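Local coordinates for putative peptide ABC-transport system periplasmic peptide-binding protein (Campylobacter jejuni, PDB 4OEV), which binds nickel(II) outside the cytoplasm as the solute-binding component of an ABC-type importer, in a family generally assigned to peptide transport, at residues Asp255-Asp267 with Tyr300-Ala314. Sequence-based numbering, arbitrary orientation.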
ATOM      1  N   ASP A 255      14.174   4.483  22.917  1.00 29.19           N
ATOM      2  CA  ASP A 255      13.888   3.942  24.235  1.00 29.51           C
ATOM      3  C   ASP A 255      12.499   3.328  24.323  1.00 28.88           C
ATOM      4  O   ASP A 255      11.469   3.992  24.114  1.00 28.85           O
ATOM      5  CB  ASP A 255      14.012   5.066  25.317  1.00 36.71           C
ATOM      6  CG  ASP A 255      13.952   4.537  26.745  1.00 45.24           C
ATOM      7  OD1 ASP A 255      13.205   3.554  27.032  1.00 49.33           O
ATOM      8  OD2 ASP A 255      14.635   5.130  27.617  1.00 48.00           O
ATOM      9  N   LEU A 256      12.467   2.067  24.705  1.00 29.04           N
ATOM     10  CA  LEU A 256      11.200   1.318  24.790  1.00 28.53           C
ATOM     11  C   LEU A 256      10.166   2.033  25.677  1.00 28.66           C
ATOM     12  O   LEU A 256       8.990   2.201  25.305  1.00 30.85           O
ATOM     13  CB  LEU A 256      11.473  -0.071  25.336  1.00 28.57           C
ATOM     14  CG  LEU A 256      10.200  -0.861  25.638  1.00 31.83           C
ATOM     15  CD1 LEU A 256       9.408  -1.098  24.336  1.00 31.97           C
ATOM     16  CD2 LEU A 256      10.580  -2.176  26.282  1.00 35.49           C
ATOM     17  N   LYS A 257      10.594   2.473  26.849  1.00 29.25           N
ATOM     18  CA  LYS A 257       9.661   3.154  27.762  1.00 29.98           C
ATOM     19  C   LYS A 257       9.109   4.430  27.153  1.00 30.25           C
ATOM     20  O   LYS A 257       7.965   4.792  27.401  1.00 32.67           O
ATOM     21  CB  LYS A 257      10.345   3.481  29.094  1.00 31.65           C
ATOM     22  CG  LYS A 257      10.604   2.235  29.978  1.00 35.20           C
ATOM     23  CD  LYS A 257      11.532   2.593  31.190  1.00 40.01           C
ATOM     24  CE  LYS A 257      11.879   1.364  32.050  1.00 42.84           C
ATOM     25  NZ  LYS A 257      12.913   1.643  33.120  1.00 43.98           N
ATOM     26  N   VAL A 258       9.934   5.142  26.394  1.00 28.20           N
ATOM     27  CA  VAL A 258       9.480   6.387  25.751  1.00 29.44           C
ATOM     28  C   VAL A 258       8.407   6.084  24.683  1.00 28.70           C
ATOM     29  O   VAL A 258       7.354   6.710  24.629  1.00 27.12           O
ATOM     30  CB  VAL A 258      10.669   7.112  25.106  1.00 30.67           C
ATOM     31  CG1 VAL A 258      10.188   8.236  24.128  1.00 29.84           C
ATOM     32  CG2 VAL A 258      11.627   7.634  26.203  1.00 31.51           C
ATOM     33  N   ARG A 259       8.648   5.071  23.857  1.00 27.39           N
ATOM     34  CA  ARG A 259       7.700   4.725  22.825  1.00 28.39           C
ATOM     35  C   ARG A 259       6.397   4.203  23.446  1.00 30.66           C
ATOM     36  O   ARG A 259       5.305   4.528  22.968  1.00 30.56           O
ATOM     37  CB  ARG A 259       8.307   3.675  21.874  1.00 29.36           C
ATOM     38  CG  ARG A 259       9.262   4.259  20.887  1.00 28.76           C
ATOM     39  CD  ARG A 259       9.824   3.191  20.011  1.00 31.34           C
ATOM     40  NE  ARG A 259      10.916   2.436  20.653  1.00 31.84           N
ATOM     41  CZ  ARG A 259      10.893   1.127  20.892  1.00 30.62           C
ATOM     42  NH1 ARG A 259      11.969   0.578  21.447  1.00 31.35           N
ATOM     43  NH2 ARG A 259       9.819   0.354  20.583  1.00 27.50           N
ATOM     44  N   GLN A 260       6.491   3.439  24.534  1.00 28.34           N
ATOM     45  CA  GLN A 260       5.267   2.999  25.187  1.00 29.52           C
ATOM     46  C   GLN A 260       4.521   4.206  25.798  1.00 33.77           C
ATOM     47  O   GLN A 260       3.299   4.321  25.749  1.00 34.79           O
ATOM     48  CB  GLN A 260       5.588   1.988  26.278  1.00 29.68           C
ATOM     49  CG  GLN A 260       6.279   0.730  25.778  1.00 31.93           C
ATOM     50  CD  GLN A 260       6.691  -0.185  26.932  1.00 37.62           C
ATOM     51  OE1 GLN A 260       7.245   0.276  27.935  1.00 38.04           O
ATOM     52  NE2 GLN A 260       6.437  -1.480  26.785  1.00 36.39           N
ATOM     53  N   ALA A 261       5.280   5.104  26.386  1.00 32.40           N
ATOM     54  CA  ALA A 261       4.662   6.278  27.010  1.00 34.11           C
ATOM     55  C   ALA A 261       3.893   7.105  25.966  1.00 35.71           C
ATOM     56  O   ALA A 261       2.759   7.544  26.222  1.00 33.40           O
ATOM     57  CB  ALA A 261       5.705   7.096  27.707  1.00 31.35           C
ATOM     58  N   LEU A 262       4.495   7.321  24.796  1.00 32.64           N
ATOM     59  CA  LEU A 262       3.833   8.096  23.752  1.00 35.25           C
ATOM     60  C   LEU A 262       2.554   7.407  23.257  1.00 35.21           C
ATOM     61  O   LEU A 262       1.563   8.069  22.922  1.00 33.95           O
ATOM     62  CB  LEU A 262       4.789   8.341  22.591  1.00 33.84           C
ATOM     63  CG  LEU A 262       6.002   9.150  23.042  1.00 31.04           C
ATOM     64  CD1 LEU A 262       6.987   9.225  21.975  1.00 22.89           C
ATOM     65  CD2 LEU A 262       5.583  10.590  23.427  1.00 32.91           C
ATOM     66  N   ASN A 263       2.554   6.082  23.251  1.00 36.98           N
ATOM     67  CA  ASN A 263       1.329   5.351  22.926  1.00 36.36           C
ATOM     68  C   ASN A 263       0.234   5.586  23.981  1.00 38.56           C
ATOM     69  O   ASN A 263      -0.902   5.873  23.625  1.00 36.23           O
ATOM     70  CB  ASN A 263       1.618   3.882  22.783  1.00 34.30           C
ATOM     71  CG  ASN A 263       1.967   3.515  21.344  1.00 33.61           C
ATOM     72  OD1 ASN A 263       1.073   3.267  20.532  1.00 31.63           O
ATOM     73  ND2 ASN A 263       3.253   3.534  21.019  1.00 30.04           N
ATOM     74  N   TYR A 264       0.584   5.501  25.267  1.00 38.07           N
ATOM     75  CA  TYR A 264      -0.394   5.713  26.356  1.00 35.51           C
ATOM     76  C   TYR A 264      -0.918   7.144  26.392  1.00 32.97           C
ATOM     77  O   TYR A 264      -1.980   7.433  26.999  1.00 34.03           O
ATOM     78  CB  TYR A 264       0.218   5.359  27.728  1.00 38.38           C
ATOM     79  CG  TYR A 264       0.284   3.868  28.025  1.00 40.33           C
ATOM     80  CD1 TYR A 264      -0.872   3.110  28.134  1.00 42.63           C
ATOM     81  CD2 TYR A 264       1.504   3.226  28.214  1.00 39.22           C
ATOM     82  CE1 TYR A 264      -0.814   1.746  28.405  1.00 42.98           C
ATOM     83  CE2 TYR A 264       1.572   1.884  28.494  1.00 42.17           C
ATOM     84  CZ  TYR A 264       0.405   1.140  28.586  1.00 45.30           C
ATOM     85  OH  TYR A 264       0.463  -0.221  28.831  1.00 46.98           O
ATOM     86  N   ALA A 265      -0.195   8.048  25.737  1.00 40.51           N
ATOM     87  CA  ALA A 265      -0.517   9.460  25.787  1.00 42.72           C
ATOM     88  C   ALA A 265      -1.648   9.867  24.839  1.00 41.81           C
ATOM     89  O   ALA A 265      -2.253  10.923  25.011  1.00 41.06           O
ATOM     90  CB  ALA A 265       0.716  10.272  25.469  1.00 35.38           C
ATOM     91  N   VAL A 266      -1.898   9.065  23.816  1.00 39.66           N
ATOM     92  CA  VAL A 266      -2.831   9.482  22.763  1.00 40.56           C
ATOM     93  C   VAL A 266      -4.244   8.913  22.969  1.00 39.80           C
ATOM     94  O   VAL A 266      -4.426   7.701  23.074  1.00 40.64           O
ATOM     95  CB  VAL A 266      -2.304   9.037  21.349  1.00 34.60           C
ATOM     96  CG1 VAL A 266      -3.314   9.487  20.247  1.00 35.41           C
ATOM     97  CG2 VAL A 266      -0.924   9.638  21.072  1.00 32.89           C
ATOM     98  N   ASP A 267      -5.246   9.784  23.004  1.00 41.16           N
ATOM     99  CA  ASP A 267      -6.638   9.352  23.118  1.00 46.45           C
ATOM    100  C   ASP A 267      -7.180   9.075  21.722  1.00 47.13           C
ATOM    101  O   ASP A 267      -7.764   9.960  21.079  1.00 49.29           O
ATOM    102  CB  ASP A 267      -7.495  10.411  23.856  1.00 56.34           C
ATOM    103  CG  ASP A 267      -8.936   9.955  24.105  1.00 60.13           C
ATOM    104  OD1 ASP A 267      -9.276   8.801  23.765  1.00 61.29           O
ATOM    105  OD2 ASP A 267      -9.714  10.732  24.701  1.00 64.02           O
ATOM    106  N   TYR A 300      -2.407  -0.522  24.081  1.00 40.01           N
ATOM    107  CA  TYR A 300      -2.085   0.634  24.886  1.00 42.32           C
ATOM    108  C   TYR A 300      -3.357   1.470  25.043  1.00 47.10           C
ATOM    109  O   TYR A 300      -3.672   2.276  24.162  1.00 50.29           O
ATOM    110  CB  TYR A 300      -0.957   1.467  24.227  1.00 39.04           C
ATOM    111  CG  TYR A 300       0.355   0.703  24.206  1.00 40.92           C
ATOM    112  CD1 TYR A 300       1.159   0.644  25.349  1.00 43.15           C
ATOM    113  CD2 TYR A 300       0.771   0.007  23.065  1.00 38.66           C
ATOM    114  CE1 TYR A 300       2.350  -0.063  25.365  1.00 43.38           C
ATOM    115  CE2 TYR A 300       1.990  -0.714  23.067  1.00 38.95           C
ATOM    116  CZ  TYR A 300       2.766  -0.745  24.229  1.00 40.24           C
ATOM    117  OH  TYR A 300       3.977  -1.440  24.284  1.00 35.84           O
ATOM    118  N   LYS A 301      -4.103   1.261  26.134  1.00 47.90           N
ATOM    119  CA  LYS A 301      -5.255   2.137  26.424  1.00 51.55           C
ATOM    120  C   LYS A 301      -4.791   3.572  26.640  1.00 53.23           C
ATOM    121  O   LYS A 301      -3.673   3.808  27.075  1.00 55.69           O
ATOM    122  CB  LYS A 301      -6.008   1.699  27.663  1.00 57.03           C
ATOM    123  CG  LYS A 301      -6.832   0.459  27.513  1.00 61.60           C
ATOM    124  CD  LYS A 301      -7.851   0.363  28.673  1.00 68.93           C
ATOM    125  CE  LYS A 301      -7.215   0.647  30.047  1.00 71.60           C
ATOM    126  NZ  LYS A 301      -8.186   0.458  31.180  1.00 74.52           N
ATOM    127  N   TYR A 302      -5.663   4.536  26.390  1.00 51.46           N
ATOM    128  CA  TYR A 302      -5.339   5.924  26.677  1.00 46.45           C
ATOM    129  C   TYR A 302      -5.160   6.093  28.188  1.00 46.74           C
ATOM    130  O   TYR A 302      -6.112   5.942  28.933  1.00 48.34           O
ATOM    131  CB  TYR A 302      -6.443   6.843  26.149  1.00 46.63           C
ATOM    132  CG  TYR A 302      -6.335   8.276  26.616  1.00 48.29           C
ATOM    133  CD1 TYR A 302      -5.218   9.032  26.331  1.00 45.89           C
ATOM    134  CD2 TYR A 302      -7.366   8.875  27.316  1.00 53.15           C
ATOM    135  CE1 TYR A 302      -5.118  10.350  26.746  1.00 48.01           C
ATOM    136  CE2 TYR A 302      -7.286  10.196  27.720  1.00 54.42           C
ATOM    137  CZ  TYR A 302      -6.156  10.928  27.427  1.00 52.58           C
ATOM    138  OH  TYR A 302      -6.063  12.238  27.844  1.00 53.92           O
ATOM    139  N   ASP A 303      -3.944   6.402  28.640  1.00 47.34           N
ATOM    140  CA  ASP A 303      -3.638   6.506  30.086  1.00 50.18           C
ATOM    141  C   ASP A 303      -2.443   7.456  30.297  1.00 48.21           C
ATOM    142  O   ASP A 303      -1.273   7.026  30.349  1.00 43.05           O
ATOM    143  CB  ASP A 303      -3.324   5.116  30.652  1.00 53.37           C
ATOM    144  CG  ASP A 303      -3.321   5.057  32.158  1.00 59.20           C
ATOM    145  OD1 ASP A 303      -3.220   6.099  32.857  1.00 60.84           O
ATOM    146  OD2 ASP A 303      -3.399   3.912  32.645  1.00 62.20           O
ATOM    147  N   PRO A 304      -2.737   8.757  30.373  1.00 48.22           N
ATOM    148  CA  PRO A 304      -1.764   9.830  30.541  1.00 47.37           C
ATOM    149  C   PRO A 304      -0.912   9.640  31.794  1.00 50.52           C
ATOM    150  O   PRO A 304       0.289   9.985  31.791  1.00 43.98           O
ATOM    151  CB  PRO A 304      -2.649  11.080  30.686  1.00 52.12           C
ATOM    152  CG  PRO A 304      -3.916  10.723  29.994  1.00 53.30           C
ATOM    153  CD  PRO A 304      -4.116   9.272  30.262  1.00 51.98           C
ATOM    154  N   LYS A 305      -1.521   9.094  32.848  1.00 54.06           N
ATOM    155  CA  LYS A 305      -0.794   8.908  34.106  1.00 56.40           C
ATOM    156  C   LYS A 305       0.271   7.864  33.930  1.00 52.53           C
ATOM    157  O   LYS A 305       1.380   8.022  34.434  1.00 49.83           O
ATOM    158  CB  LYS A 305      -1.701   8.514  35.264  1.00 63.19           C
ATOM    159  CG  LYS A 305      -0.953   8.586  36.596  1.00 68.59           C
ATOM    160  CD  LYS A 305      -1.808   8.189  37.797  1.00 76.46           C
ATOM    161  CE  LYS A 305      -1.024   8.366  39.108  1.00 79.00           C
ATOM    162  NZ  LYS A 305       0.332   7.715  39.036  1.00 76.50           N
ATOM    163  N   LYS A 306      -0.072   6.792  33.225  1.00 50.91           N
ATOM    164  CA  LYS A 306       0.883   5.727  32.961  1.00 48.81           C
ATOM    165  C   LYS A 306       2.016   6.226  32.084  1.00 44.88           C
ATOM    166  O   LYS A 306       3.175   5.817  32.270  1.00 42.81           O
ATOM    167  CB  LYS A 306       0.208   4.524  32.304  1.00 51.11           C
ATOM    168  CG  LYS A 306       1.125   3.319  32.248  1.00 55.38           C
ATOM    169  CD  LYS A 306       0.341   2.034  32.040  1.00 62.55           C
ATOM    170  CE  LYS A 306       1.259   0.804  32.051  1.00 65.79           C
ATOM    171  NZ  LYS A 306       0.481  -0.480  32.059  1.00 70.53           N
ATOM    172  N   ALA A 307       1.674   7.073  31.106  1.00 42.04           N
ATOM    173  CA  ALA A 307       2.694   7.657  30.229  1.00 39.11           C
ATOM    174  C   ALA A 307       3.723   8.368  31.103  1.00 39.79           C
ATOM    175  O   ALA A 307       4.911   8.093  30.994  1.00 39.65           O
ATOM    176  CB  ALA A 307       2.092   8.619  29.221  1.00 37.76           C
ATOM    177  N   GLU A 308       3.261   9.250  32.001  1.00 41.06           N
ATOM    178  CA  GLU A 308       4.170   9.981  32.860  1.00 39.89           C
ATOM    179  C   GLU A 308       4.969   9.053  33.773  1.00 39.51           C
ATOM    180  O   GLU A 308       6.164   9.218  33.889  1.00 39.72           O
ATOM    181  CB  GLU A 308       3.392  11.049  33.688  1.00 43.08           C
ATOM    182  CG  GLU A 308       2.999  12.209  32.798  1.00 43.28           C
ATOM    183  CD  GLU A 308       2.281  13.332  33.527  1.00 52.59           C
ATOM    184  OE1 GLU A 308       2.020  13.188  34.735  1.00 60.37           O
ATOM    185  OE2 GLU A 308       1.968  14.345  32.871  1.00 47.98           O
ATOM    186  N   ASP A 309       4.329   8.050  34.367  1.00 40.69           N
ATOM    187  CA  ASP A 309       5.034   7.088  35.205  1.00 45.93           C
ATOM    188  C   ASP A 309       6.165   6.391  34.417  1.00 43.76           C
ATOM    189  O   ASP A 309       7.255   6.134  34.956  1.00 42.11           O
ATOM    190  CB  ASP A 309       4.056   6.040  35.755  1.00 49.20           C
ATOM    191  CG  ASP A 309       3.108   6.606  36.785  1.00 54.40           C
ATOM    192  OD1 ASP A 309       3.267   7.788  37.163  1.00 53.94           O
ATOM    193  OD2 ASP A 309       2.182   5.872  37.200  1.00 59.47           O
ATOM    194  N   LEU A 310       5.912   6.117  33.139  1.00 39.89           N
ATOM    195  CA  LEU A 310       6.899   5.468  32.302  1.00 39.39           C
ATOM    196  C   LEU A 310       8.072   6.383  32.023  1.00 36.15           C
ATOM    197  O   LEU A 310       9.228   5.927  31.997  1.00 36.30           O
ATOM    198  CB  LEU A 310       6.294   5.019  30.960  1.00 38.46           C
ATOM    199  CG  LEU A 310       5.548   3.679  30.959  1.00 43.02           C
ATOM    200  CD1 LEU A 310       4.705   3.551  29.685  1.00 42.48           C
ATOM    201  CD2 LEU A 310       6.544   2.549  31.045  1.00 43.55           C
ATOM    202  N   LEU A 311       7.794   7.654  31.749  1.00 34.30           N
ATOM    203  CA  LEU A 311       8.895   8.584  31.469  1.00 34.62           C
ATOM    204  C   LEU A 311       9.743   8.818  32.770  1.00 40.01           C
ATOM    205  O   LEU A 311      10.969   8.922  32.702  1.00 38.11           O
ATOM    206  CB  LEU A 311       8.377   9.918  30.912  1.00 31.71           C
ATOM    207  CG  LEU A 311       7.753   9.852  29.508  1.00 30.67           C
ATOM    208  CD1 LEU A 311       7.340  11.238  29.068  1.00 31.70           C
ATOM    209  CD2 LEU A 311       8.754   9.277  28.477  1.00 28.82           C
ATOM    210  N   VAL A 312       9.103   8.885  33.933  1.00 41.95           N
ATOM    211  CA  VAL A 312       9.881   8.974  35.196  1.00 42.75           C
ATOM    212  C   VAL A 312      10.790   7.740  35.276  1.00 48.39           C
ATOM    213  O   VAL A 312      12.029   7.879  35.391  1.00 46.96           O
ATOM    214  CB  VAL A 312       8.965   9.059  36.409  1.00 42.69           C
ATOM    215  CG1 VAL A 312       9.734   8.915  37.755  1.00 45.99           C
ATOM    216  CG2 VAL A 312       8.251  10.398  36.388  1.00 42.74           C
ATOM    217  N   SER A 313      10.191   6.567  35.045  1.00 47.16           N
ATOM    218  CA  SER A 313      10.917   5.318  35.091  1.00 47.24           C
ATOM    219  C   SER A 313      12.083   5.281  34.116  1.00 45.39           C
ATOM    220  O   SER A 313      13.078   4.616  34.389  1.00 48.70           O
ATOM    221  CB  SER A 313       9.977   4.155  34.814  1.00 50.10           C
ATOM    222  OG  SER A 313      10.667   2.923  34.788  1.00 50.19           O
ATOM    223  N   ALA A 314      11.979   5.992  32.997  1.00 41.61           N
ATOM    224  CA  ALA A 314      13.051   6.003  32.009  1.00 40.89           C
ATOM    225  C   ALA A 314      14.109   7.018  32.366  1.00 39.55           C
ATOM    226  O   ALA A 314      15.081   7.193  31.637  1.00 40.41           O
ATOM    227  CB  ALA A 314      12.499   6.257  30.564  1.00 35.10           C
TER
HETATM  228  O   HOH W   1      15.585   4.659  29.854  1.00 44.63           O
HETATM  229  O   HOH W   2      -3.848   4.992  23.135  1.00 52.19           O
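Tyr264 lies between Tyr300 and Lys306 where helices 256-265 and 304-313 pack as an antiparallel pair in a family 5 solute-binding protein, away from the nickel site. The axes of these two helical segments come within 7.6 Å, their N-to-C directions 163° apart. Tyr300 turns its edge onto one face of the Tyr264 ring in a T-shaped stack, planes 81° apart, with CD1 of Tyr300 3.4 Å from CZ of Tyr264. The opposite face carries the extended chain of Lys306, whose CG is anti to its backbone N (chi1 -170°); this lays CD over the ring and takes NZ on to the Tyr264 hydroxyl in a weak hydrogen bond. At the ring's edge, CD1 of Leu310 comes within 3.5 Å of Tyr264 CD2. Leu310 is a knob set among Lys257, Gln260, Ala261 and Tyr264, and next to it small side chains let the backbones close in: the CA atoms of Ala261 and Ala307 are 4.0 Å apart.

Tyr300 in turn receives CB of Asn263 over a face, a CH-pi contact, while its hydroxyl hydrogen-bonds to the backbone O of Tyr449, whose ring stacks on it. Further along, Tyr302 lies with one face under CB of Asp267, which sits 3.5 Å above the ring centre; the other face has CD of Pro304 nearer its rim. Between these aromatic contacts the backbones are tied directly, Asp303 N donating to a lone pair of Tyr264 O (2.8 Å) just where helix 304-313 begins. At the other end of the pair polar bonds join the segments: a water donates to both Asp255 OD2 and Ala314 O, which also takes a bond from Lys326 NZ, and Lys257 NZ grips Ser313 twice, reaching OG at 3.1 Å and the backbone O from above its carbonyl plane.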